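6-pyruvoyl tetrahydropterin synthase (Plasmodium falciparum, PDB 1Y13) belongs to the tunnelling-fold (T-fold) enzymes, assembles from six like subunits, binds zinc and holds biopterin in pockets shared between neighbouring chains. Local coordinates at residues N34-I39 / H88-P93; Y141-L146 / I163-S168; A22-E27 / Y68-S73. All coordinates share one frame; numbering follows the deposited sequence.

Contact 1 (N34-I39 / H88-P93); sequences NCAHFI and HHFILP. With ZN (zinc ion), chain D; BIO (biopterin), chain E; BIO (biopterin), chain G.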
# COMPACT_ATOMS: atom_id res chain seq x y z
N ASN A 34 -18.66 -6.68 1.90
CA ASN A 34 -18.82 -5.91 3.13
C ASN A 34 -20.00 -6.46 3.91
O ASN A 34 -21.15 -6.27 3.51
CB ASN A 34 -19.02 -4.40 2.84
CG ASN A 34 -18.00 -3.86 1.82
OD1 ASN A 34 -16.85 -4.30 1.76
ND2 ASN A 34 -18.42 -2.91 1.04
N CYS A 35 -19.71 -7.15 5.02
CA CYS A 35 -20.72 -7.92 5.76
C CYS A 35 -20.74 -7.63 7.26
O CYS A 35 -19.72 -7.23 7.84
CB CYS A 35 -20.44 -9.41 5.57
SG CYS A 35 -20.82 -9.95 3.90
N ALA A 36 -21.89 -7.85 7.88
CA ALA A 36 -22.02 -7.87 9.31
C ALA A 36 -21.89 -9.31 9.82
O ALA A 36 -22.18 -10.26 9.09
CB ALA A 36 -23.37 -7.24 9.75
N HIS A 37 -21.47 -9.47 11.07
CA HIS A 37 -21.37 -10.79 11.68
C HIS A 37 -21.09 -10.65 13.18
O HIS A 37 -20.80 -9.54 13.66
CB HIS A 37 -20.25 -11.63 11.00
CG HIS A 37 -18.89 -11.44 11.61
ND1 HIS A 37 -18.16 -12.48 12.15
CD2 HIS A 37 -18.13 -10.33 11.75
CE1 HIS A 37 -17.00 -12.02 12.59
NE2 HIS A 37 -16.95 -10.72 12.36
N PHE A 38 -21.17 -11.75 13.90
CA PHE A 38 -20.54 -11.81 15.20
C PHE A 38 -20.09 -13.23 15.42
O PHE A 38 -20.73 -14.18 14.97
CB PHE A 38 -21.45 -11.28 16.33
CG PHE A 38 -22.74 -12.05 16.51
CD1 PHE A 38 -22.77 -13.17 17.31
CD2 PHE A 38 -23.91 -11.64 15.88
CE1 PHE A 38 -23.97 -13.89 17.48
CE2 PHE A 38 -25.10 -12.33 16.05
CZ PHE A 38 -25.13 -13.47 16.83
N ILE A 39 -18.94 -13.39 16.07
CA ILE A 39 -18.48 -14.71 16.47
C ILE A 39 -19.15 -15.22 17.74
O ILE A 39 -19.36 -14.48 18.69
CB ILE A 39 -16.95 -14.75 16.50
CG1 ILE A 39 -16.46 -15.01 15.07
CG2 ILE A 39 -16.46 -15.83 17.45
CD1 ILE A 39 -15.11 -14.43 14.76
N HIS A 88 -22.81 -7.34 1.28
CA HIS A 88 -23.98 -6.64 1.85
C HIS A 88 -24.99 -7.48 2.56
O HIS A 88 -26.17 -7.33 2.35
CB HIS A 88 -24.64 -5.75 0.79
CG HIS A 88 -24.01 -4.41 0.68
ND1 HIS A 88 -24.72 -3.23 0.80
CD2 HIS A 88 -22.70 -4.05 0.55
CE1 HIS A 88 -23.88 -2.21 0.69
NE2 HIS A 88 -22.66 -2.68 0.54
N HIS A 89 -24.52 -8.36 3.43
CA HIS A 89 -25.38 -9.22 4.20
C HIS A 89 -24.86 -9.35 5.60
O HIS A 89 -23.69 -9.04 5.86
CB HIS A 89 -25.40 -10.62 3.57
CG HIS A 89 -26.08 -10.67 2.25
ND1 HIS A 89 -25.38 -10.74 1.07
CD2 HIS A 89 -27.39 -10.63 1.93
CE1 HIS A 89 -26.24 -10.77 0.06
NE2 HIS A 89 -27.47 -10.71 0.56
N PHE A 90 -25.72 -9.86 6.48
CA PHE A 90 -25.29 -10.46 7.71
C PHE A 90 -24.97 -11.93 7.44
O PHE A 90 -25.80 -12.67 6.85
CB PHE A 90 -26.34 -10.30 8.83
CG PHE A 90 -26.02 -11.05 10.08
CD1 PHE A 90 -25.18 -10.51 11.04
CD2 PHE A 90 -26.56 -12.31 10.30
CE1 PHE A 90 -24.88 -11.21 12.18
CE2 PHE A 90 -26.26 -13.02 11.45
CZ PHE A 90 -25.40 -12.47 12.40
N ILE A 91 -23.76 -12.34 7.81
CA ILE A 91 -23.34 -13.73 7.64
C ILE A 91 -23.89 -14.59 8.78
O ILE A 91 -23.53 -14.41 9.92
CB ILE A 91 -21.79 -13.86 7.59
CG1 ILE A 91 -21.22 -13.10 6.38
CG2 ILE A 91 -21.37 -15.33 7.53
CD1 ILE A 91 -19.72 -12.79 6.53
N LEU A 92 -24.76 -15.53 8.42
CA LEU A 92 -25.41 -16.46 9.35
C LEU A 92 -24.76 -17.84 9.24
O LEU A 92 -24.86 -18.48 8.19
CB LEU A 92 -26.87 -16.55 8.92
CG LEU A 92 -28.13 -17.04 9.66
CD1 LEU A 92 -28.09 -18.54 9.92
CD2 LEU A 92 -28.40 -16.26 10.94
N PRO A 93 -24.08 -18.30 10.31
CA PRO A 93 -23.46 -19.61 10.28
C PRO A 93 -24.44 -20.72 10.69
O PRO A 93 -24.56 -21.04 11.87
CB PRO A 93 -22.31 -19.46 11.28
CG PRO A 93 -22.72 -18.35 12.20
CD PRO A 93 -23.87 -17.62 11.60
ZN ZN D . -15.22 -9.66 13.42
N1 BIO E . -9.54 -14.60 15.09
N2 BIO E . -8.50 -16.30 13.89
C2 BIO E . -9.51 -15.40 14.00
N3 BIO E . -10.48 -15.26 13.07
C4A BIO E . -11.62 -13.48 14.27
C8A BIO E . -10.54 -13.68 15.26
N8 BIO E . -10.56 -12.90 16.37
C7 BIO E . -11.51 -11.97 16.60
C6 BIO E . -12.51 -11.76 15.68
N5 BIO E . -12.54 -12.53 14.56
C9 BIO E . -13.59 -10.72 15.92
O9 BIO E . -14.87 -11.06 15.27
C10 BIO E . -13.16 -9.26 15.53
O10 BIO E . -13.57 -8.94 14.19
C11 BIO E . -11.67 -8.91 15.67
N1 BIO G . -21.94 7.11 -0.61
N2 BIO G . -21.10 9.25 -0.35
C2 BIO G . -21.44 8.06 0.21
N3 BIO G . -21.30 7.83 1.54
C4 BIO G . -21.66 6.66 2.12
O4 BIO G . -21.54 6.45 3.33
C4A BIO G . -22.18 5.57 1.27
C8A BIO G . -22.29 5.89 -0.14
N8 BIO G . -22.77 4.94 -0.95
C7 BIO G . -23.14 3.74 -0.49
C6 BIO G . -23.02 3.40 0.83
N5 BIO G . -22.56 4.34 1.72
C9 BIO G . -23.50 2.01 1.23
O9 BIO G . -23.76 1.87 2.65
C10 BIO G . -22.65 0.77 0.92
O10 BIO G . -21.35 0.78 1.58
C11 BIO G . -22.71 0.39 -0.58
O HOH W 1 -22.17 -14.10 12.16
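The carbonyl oxygen of A36 is gripped from two neighbouring points of H88-P93: the backbone N of I91 reaches A36 O at 2.9 Å along an almost straight bond (170° at the hydrogen), and F90 CA points its hydrogen at the same A36 O from 3.4 Å. On the same side A36 N donates to H89 O at 3.0 Å. These two N-H bonds make A36 and F90 a single parallel beta bridge, joining the long, interrupted strand 21-41 of the T-fold's antiparallel sheet to strand 90-93, which also pairs with 125-128. The short strand segments diverge strongly, and the pairing remains a single bridge. Before the bridge, H88 N meets N34 O from above the carbonyl plane, with a bent bond. Beyond it, a water links the two segments, accepting from F38 N and donating to I91 O.

Side chains close both flanks. F90 has its CG anti to the backbone N (chi1 173°), which lays the ring along A36: the A36 methyl lies at the ring edge, in its plane, while the far end passes H37 CA and meets F38. There CZ of F90 touches CE2 of F38 at 3.7 Å, the ring planes inclined at 39°. Y118 stacks on F38 and F120 on F90. On the other flank CD1 of I91 presses on CB of C35 at 3.6 Å. H88 turns its imidazole edge to a biopterin, a different molecule from the one at the zinc, and stacks on H49 of a neighbouring subunit.

One residue past the bridge, the H37 ring turns from strand 90-93 to the metal. S133 OG holds ND1, while NE2 binds zinc at 2.3 Å, together with H49, H51 and biopterin O9 and O10.

Contact 2 (Y141-L146 / I163-S168); sequences YILNQL and IEISVS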
# COMPACT_ATOMS: atom_id res chain seq x y z
N TYR A 141 -15.15 -21.96 2.96
CA TYR A 141 -16.34 -21.91 2.11
C TYR A 141 -16.04 -21.23 0.75
O TYR A 141 -16.43 -21.74 -0.30
CB TYR A 141 -17.51 -21.20 2.83
CG TYR A 141 -18.67 -20.92 1.91
CD1 TYR A 141 -19.61 -21.90 1.61
CD2 TYR A 141 -18.81 -19.66 1.31
CE1 TYR A 141 -20.69 -21.65 0.75
CE2 TYR A 141 -19.90 -19.39 0.45
CZ TYR A 141 -20.81 -20.38 0.18
OH TYR A 141 -21.85 -20.10 -0.68
N ILE A 142 -15.35 -20.09 0.77
CA ILE A 142 -14.99 -19.41 -0.47
C ILE A 142 -14.12 -20.30 -1.40
O ILE A 142 -14.36 -20.38 -2.62
CB ILE A 142 -14.36 -18.06 -0.17
CG1 ILE A 142 -15.45 -17.09 0.31
CG2 ILE A 142 -13.68 -17.50 -1.42
CD1 ILE A 142 -14.91 -15.85 0.86
N LEU A 143 -13.17 -21.01 -0.80
CA LEU A 143 -12.28 -21.89 -1.56
C LEU A 143 -13.06 -22.96 -2.27
O LEU A 143 -12.87 -23.18 -3.47
CB LEU A 143 -11.22 -22.52 -0.64
CG LEU A 143 -10.23 -23.54 -1.25
CD1 LEU A 143 -9.28 -22.88 -2.21
CD2 LEU A 143 -9.48 -24.20 -0.18
N ASN A 144 -13.96 -23.62 -1.55
CA ASN A 144 -14.82 -24.65 -2.15
C ASN A 144 -15.67 -24.08 -3.29
O ASN A 144 -15.67 -24.63 -4.38
CB ASN A 144 -15.67 -25.33 -1.09
CG ASN A 144 -14.84 -26.11 -0.06
OD1 ASN A 144 -13.73 -26.56 -0.35
ND2 ASN A 144 -15.38 -26.27 1.14
N GLN A 145 -16.34 -22.96 -3.05
CA GLN A 145 -17.09 -22.26 -4.11
C GLN A 145 -16.27 -21.95 -5.36
O GLN A 145 -16.73 -22.17 -6.47
CB GLN A 145 -17.69 -20.95 -3.58
CG GLN A 145 -18.76 -21.13 -2.53
CD GLN A 145 -19.96 -21.90 -3.07
OE1 GLN A 145 -20.24 -23.03 -2.63
NE2 GLN A 145 -20.66 -21.30 -4.03
N LEU A 146 -15.06 -21.43 -5.17
CA LEU A 146 -14.22 -21.03 -6.29
C LEU A 146 -13.76 -22.24 -7.07
O LEU A 146 -13.68 -22.22 -8.30
CB LEU A 146 -13.00 -20.21 -5.83
CG LEU A 146 -13.26 -18.73 -5.56
CD1 LEU A 146 -12.05 -18.11 -4.89
CD2 LEU A 146 -13.65 -17.97 -6.84
N ILE A 163 -4.38 -24.77 -5.12
CA ILE A 163 -5.16 -23.54 -5.08
C ILE A 163 -5.13 -23.00 -3.65
O ILE A 163 -5.27 -23.74 -2.67
CB ILE A 163 -6.60 -23.80 -5.54
CG1 ILE A 163 -6.61 -24.23 -7.00
CG2 ILE A 163 -7.45 -22.54 -5.44
CD1 ILE A 163 -7.90 -24.84 -7.44
N GLU A 164 -4.98 -21.69 -3.53
CA GLU A 164 -4.87 -21.04 -2.24
C GLU A 164 -5.64 -19.74 -2.27
O GLU A 164 -5.53 -18.96 -3.22
CB GLU A 164 -3.40 -20.77 -1.96
CG GLU A 164 -3.08 -20.28 -0.58
CD GLU A 164 -1.64 -19.83 -0.49
OE1 GLU A 164 -0.73 -20.69 -0.34
OE2 GLU A 164 -1.41 -18.61 -0.57
N ILE A 165 -6.45 -19.50 -1.24
CA ILE A 165 -7.04 -18.19 -1.08
C ILE A 165 -6.65 -17.56 0.26
O ILE A 165 -6.51 -18.25 1.28
CB ILE A 165 -8.60 -18.15 -1.23
CG1 ILE A 165 -9.27 -18.83 -0.07
CG2 ILE A 165 -9.12 -18.78 -2.52
CD1 ILE A 165 -10.43 -18.06 0.38
N SER A 166 -6.48 -16.26 0.24
CA SER A 166 -6.32 -15.49 1.44
C SER A 166 -7.58 -14.69 1.62
O SER A 166 -8.07 -14.06 0.68
CB SER A 166 -5.15 -14.54 1.30
OG SER A 166 -3.93 -15.23 1.47
N VAL A 167 -8.11 -14.69 2.83
CA VAL A 167 -9.27 -13.85 3.14
C VAL A 167 -8.85 -12.94 4.29
O VAL A 167 -8.55 -13.43 5.38
CB VAL A 167 -10.53 -14.65 3.56
CG1 VAL A 167 -11.69 -13.68 3.81
CG2 VAL A 167 -10.93 -15.65 2.50
N SER A 168 -8.84 -11.63 4.05
CA SER A 168 -8.58 -10.71 5.13
C SER A 168 -9.88 -10.15 5.71
O SER A 168 -10.78 -9.78 4.96
CB SER A 168 -7.64 -9.59 4.67
OG SER A 168 -8.29 -8.79 3.71
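I165 and L143 bear most of this wholly apolar contact, with I142 next. I165 stands on strand 163-168 with its CB directed at the helix, and its two branches divide the work. CG1 sits between the backbone N and the carbonyl carbon (chi1 70°) and carries CD1 to I142, whose CG2 it meets at 3.8 Å; the two side chains cross at about a right angle. The other branch, CG2, faces the next part of the helix, touching L146 CD1 at 3.8 Å and, less closely, L143 CD1.

L143 leaves the helix flank pointing past the strand, yet with CG anti to its backbone N (chi1 177°) the chain extends far enough to bring CD1 over I163, 3.7 Å from that residue's CG2. The same methyl thus spans two strand residues, I163 and I165, that face the helix. I142 has a second, looser neighbour: its CD1 lies 4.3 Å from CG2 of V167.

No hydrogen bond crosses the contact; the axes of segments 141-146 and 163-168 approach to 8.8 Å at 138°, a separation filled by branched aliphatic groups. Beyond the pair, I165 continues onto L57 and V177 of the adjoining strands, and I142 and L146 onto helix 72-86. Helices 72-86 and 135-150, layered side by side on one face of an antiparallel sheet, are the hallmark of the T-fold.

Contact 3 (A22-E27 / Y68-S73); sequences AEVSVE and YVIDFS. With BIO (biopterin), chain B.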
# COMPACT_ATOMS: atom_id res chain seq x y z
N ALA A 22 4.82 -22.96 -11.90
CA ALA A 22 4.71 -21.52 -11.81
C ALA A 22 3.36 -21.18 -11.16
O ALA A 22 2.42 -21.95 -11.26
CB ALA A 22 4.80 -20.91 -13.18
N GLU A 23 3.28 -20.03 -10.49
CA GLU A 23 2.03 -19.57 -9.89
C GLU A 23 1.56 -18.28 -10.51
O GLU A 23 2.37 -17.48 -10.98
CB GLU A 23 2.17 -19.39 -8.38
CG GLU A 23 2.55 -20.68 -7.67
CD GLU A 23 2.96 -20.50 -6.21
OE1 GLU A 23 3.49 -19.43 -5.85
OE2 GLU A 23 2.76 -21.46 -5.42
N VAL A 24 0.24 -18.10 -10.55
CA VAL A 24 -0.35 -16.78 -10.83
C VAL A 24 -1.30 -16.43 -9.68
O VAL A 24 -1.94 -17.32 -9.08
CB VAL A 24 -1.09 -16.71 -12.19
CG1 VAL A 24 -0.10 -16.73 -13.36
CG2 VAL A 24 -2.12 -17.85 -12.35
N SER A 25 -1.37 -15.15 -9.35
CA SER A 25 -2.30 -14.68 -8.32
C SER A 25 -2.89 -13.37 -8.72
O SER A 25 -2.28 -12.58 -9.44
CB SER A 25 -1.67 -14.55 -6.92
OG SER A 25 -0.60 -13.65 -6.89
N VAL A 26 -4.11 -13.17 -8.23
CA VAL A 26 -4.85 -11.93 -8.42
C VAL A 26 -5.32 -11.43 -7.05
O VAL A 26 -5.68 -12.21 -6.18
CB VAL A 26 -6.04 -12.12 -9.40
CG1 VAL A 26 -5.52 -12.45 -10.79
CG2 VAL A 26 -6.97 -13.25 -8.91
N GLU A 27 -5.26 -10.12 -6.87
CA GLU A 27 -5.68 -9.49 -5.62
C GLU A 27 -6.16 -8.11 -5.97
O GLU A 27 -5.58 -7.47 -6.83
CB GLU A 27 -4.50 -9.39 -4.64
CG GLU A 27 -3.52 -8.25 -4.95
CD GLU A 27 -2.20 -8.35 -4.15
N TYR A 68 0.26 -19.15 -20.55
CA TYR A 68 -0.30 -18.90 -19.23
C TYR A 68 -0.27 -20.12 -18.32
O TYR A 68 -0.35 -21.25 -18.80
CB TYR A 68 -1.78 -18.52 -19.35
CG TYR A 68 -2.13 -17.33 -20.19
CD1 TYR A 68 -1.23 -16.27 -20.38
CD2 TYR A 68 -3.39 -17.24 -20.78
CE1 TYR A 68 -1.59 -15.16 -21.14
CE2 TYR A 68 -3.75 -16.13 -21.54
CZ TYR A 68 -2.86 -15.10 -21.72
OH TYR A 68 -3.23 -14.00 -22.48
N VAL A 69 -0.22 -19.89 -17.01
CA VAL A 69 -0.63 -20.92 -16.07
C VAL A 69 -2.13 -21.12 -16.27
O VAL A 69 -2.60 -22.23 -16.52
CB VAL A 69 -0.32 -20.56 -14.60
CG1 VAL A 69 -1.01 -21.53 -13.64
CG2 VAL A 69 1.18 -20.56 -14.35
N ILE A 70 -2.86 -20.00 -16.18
CA ILE A 70 -4.27 -19.83 -16.52
C ILE A 70 -4.49 -18.32 -16.74
O ILE A 70 -3.77 -17.51 -16.15
CB ILE A 70 -5.25 -20.43 -15.43
CG1 ILE A 70 -6.71 -20.44 -15.91
CG2 ILE A 70 -5.15 -19.71 -14.07
CD1 ILE A 70 -7.60 -21.45 -15.19
N ASP A 71 -5.43 -17.95 -17.61
CA ASP A 71 -5.74 -16.54 -17.89
C ASP A 71 -6.12 -15.78 -16.61
O ASP A 71 -6.96 -16.23 -15.85
CB ASP A 71 -6.88 -16.44 -18.90
CG ASP A 71 -6.91 -15.11 -19.66
OD1 ASP A 71 -6.66 -14.05 -19.06
OD2 ASP A 71 -7.17 -15.11 -20.88
N PHE A 72 -5.47 -14.64 -16.36
CA PHE A 72 -5.79 -13.82 -15.19
C PHE A 72 -7.30 -13.49 -15.18
O PHE A 72 -7.92 -13.51 -14.13
CB PHE A 72 -5.02 -12.50 -15.18
CG PHE A 72 -3.55 -12.61 -14.83
CD1 PHE A 72 -3.14 -13.23 -13.67
CD2 PHE A 72 -2.60 -11.96 -15.62
CE1 PHE A 72 -1.79 -13.28 -13.34
CE2 PHE A 72 -1.25 -12.00 -15.29
CZ PHE A 72 -0.84 -12.67 -14.17
N SER A 73 -7.87 -13.21 -16.36
CA SER A 73 -9.29 -12.82 -16.46
C SER A 73 -10.27 -13.89 -15.96
O SER A 73 -11.31 -13.55 -15.42
CB SER A 73 -9.65 -12.42 -17.89
OG SER A 73 -9.67 -13.56 -18.72
N1 BIO B . -3.05 -14.04 -18.04
N2 BIO B . -1.90 -15.63 -16.82
C2 BIO B . -1.87 -14.53 -17.62
N3 BIO B . -0.70 -13.93 -17.97
C4 BIO B . -0.65 -12.85 -18.78
O4 BIO B . 0.42 -12.31 -19.10
C4A BIO B . -1.91 -12.25 -19.26
C8A BIO B . -3.12 -12.94 -18.83
N8 BIO B . -4.28 -12.44 -19.25
C7 BIO B . -4.35 -11.37 -20.03
C6 BIO B . -3.24 -10.68 -20.44
N5 BIO B . -2.01 -11.15 -20.05
C9 BIO B . -3.45 -9.49 -21.35
O9 BIO B . -2.26 -9.09 -22.07
C10 BIO B . -3.97 -8.15 -20.79
O10 BIO B . -3.07 -7.55 -19.81
C11 BIO B . -5.47 -8.21 -20.47
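F72 is wedged between strand 22-27 and biopterin, and its atoms divide between the two. CB starts beside the ligand, near N1. With CG anti to the carbonyl carbon (chi1 -74°), the ring is put between strand and ligand. Toward the strand, CD1 meets CG1 of V26 at 3.8 Å and CE1 meets CB of V24 at 3.7 Å. On the ligand side CD2 lies over N1 and C2 of biopterin and CE2 over N3, 3.3 Å away, so a ring face is laid against the bicyclic system. CZ, at the tip, is more distant from both.

V24 is the strand's chief counterpart: its CG1 touches F72 CE1, while CG2 passes across I70 CG2 at 3.9 Å and packs on V69 CB. One strand repeat earlier, A22 rests its methyl on CG2 of V69, 3.8 Å off.

F72 opens helix 72-86, one of the two helices that the T-fold lays on its antiparallel sheet, here over the face of strand 21-41 that carries A22, V24 and V26; the same residues pair through their backbone, antiparallel, with a strand of a neighbouring subunit. D71 is the N-cap, its OD1 accepting from S73 N.

The turn into the helix also reads the ligand's edge. Biopterin N2 donates to I70 O at 2.7 Å, and F72 N donates to biopterin N1 at 3.0 Å along a nearly straight bond (167°). Y68 turns a ring face to the side of the biopterin ring opposite F72, enclosing it between two aromatic rings. E136 of the neighbouring subunit binds both biopterin and the backbone of this turn, its OE2 accepting from V69 N.

How the contacts relate
Strand 21-41 runs through contacts 1 and 3, whose centres are about 30 Å apart on opposite sides of the chain's centre. Contact 2 lies nearer the middle, its centre about 17 Å from that of contact 1 and about 15 Å from that of contact 3, and uses strand 162-168 of the same antiparallel sheet. None touches another. Along the chain contacts 1 and 3 interleave, helix 72-86 leading from contact 3 directly to strand 90-93; contact 2 follows both. One subunit therefore presents zinc ligands at one end and a biopterin-gripping turn at the other, and each biopterin pocket is completed only when ends of different subunits meet in the assembly.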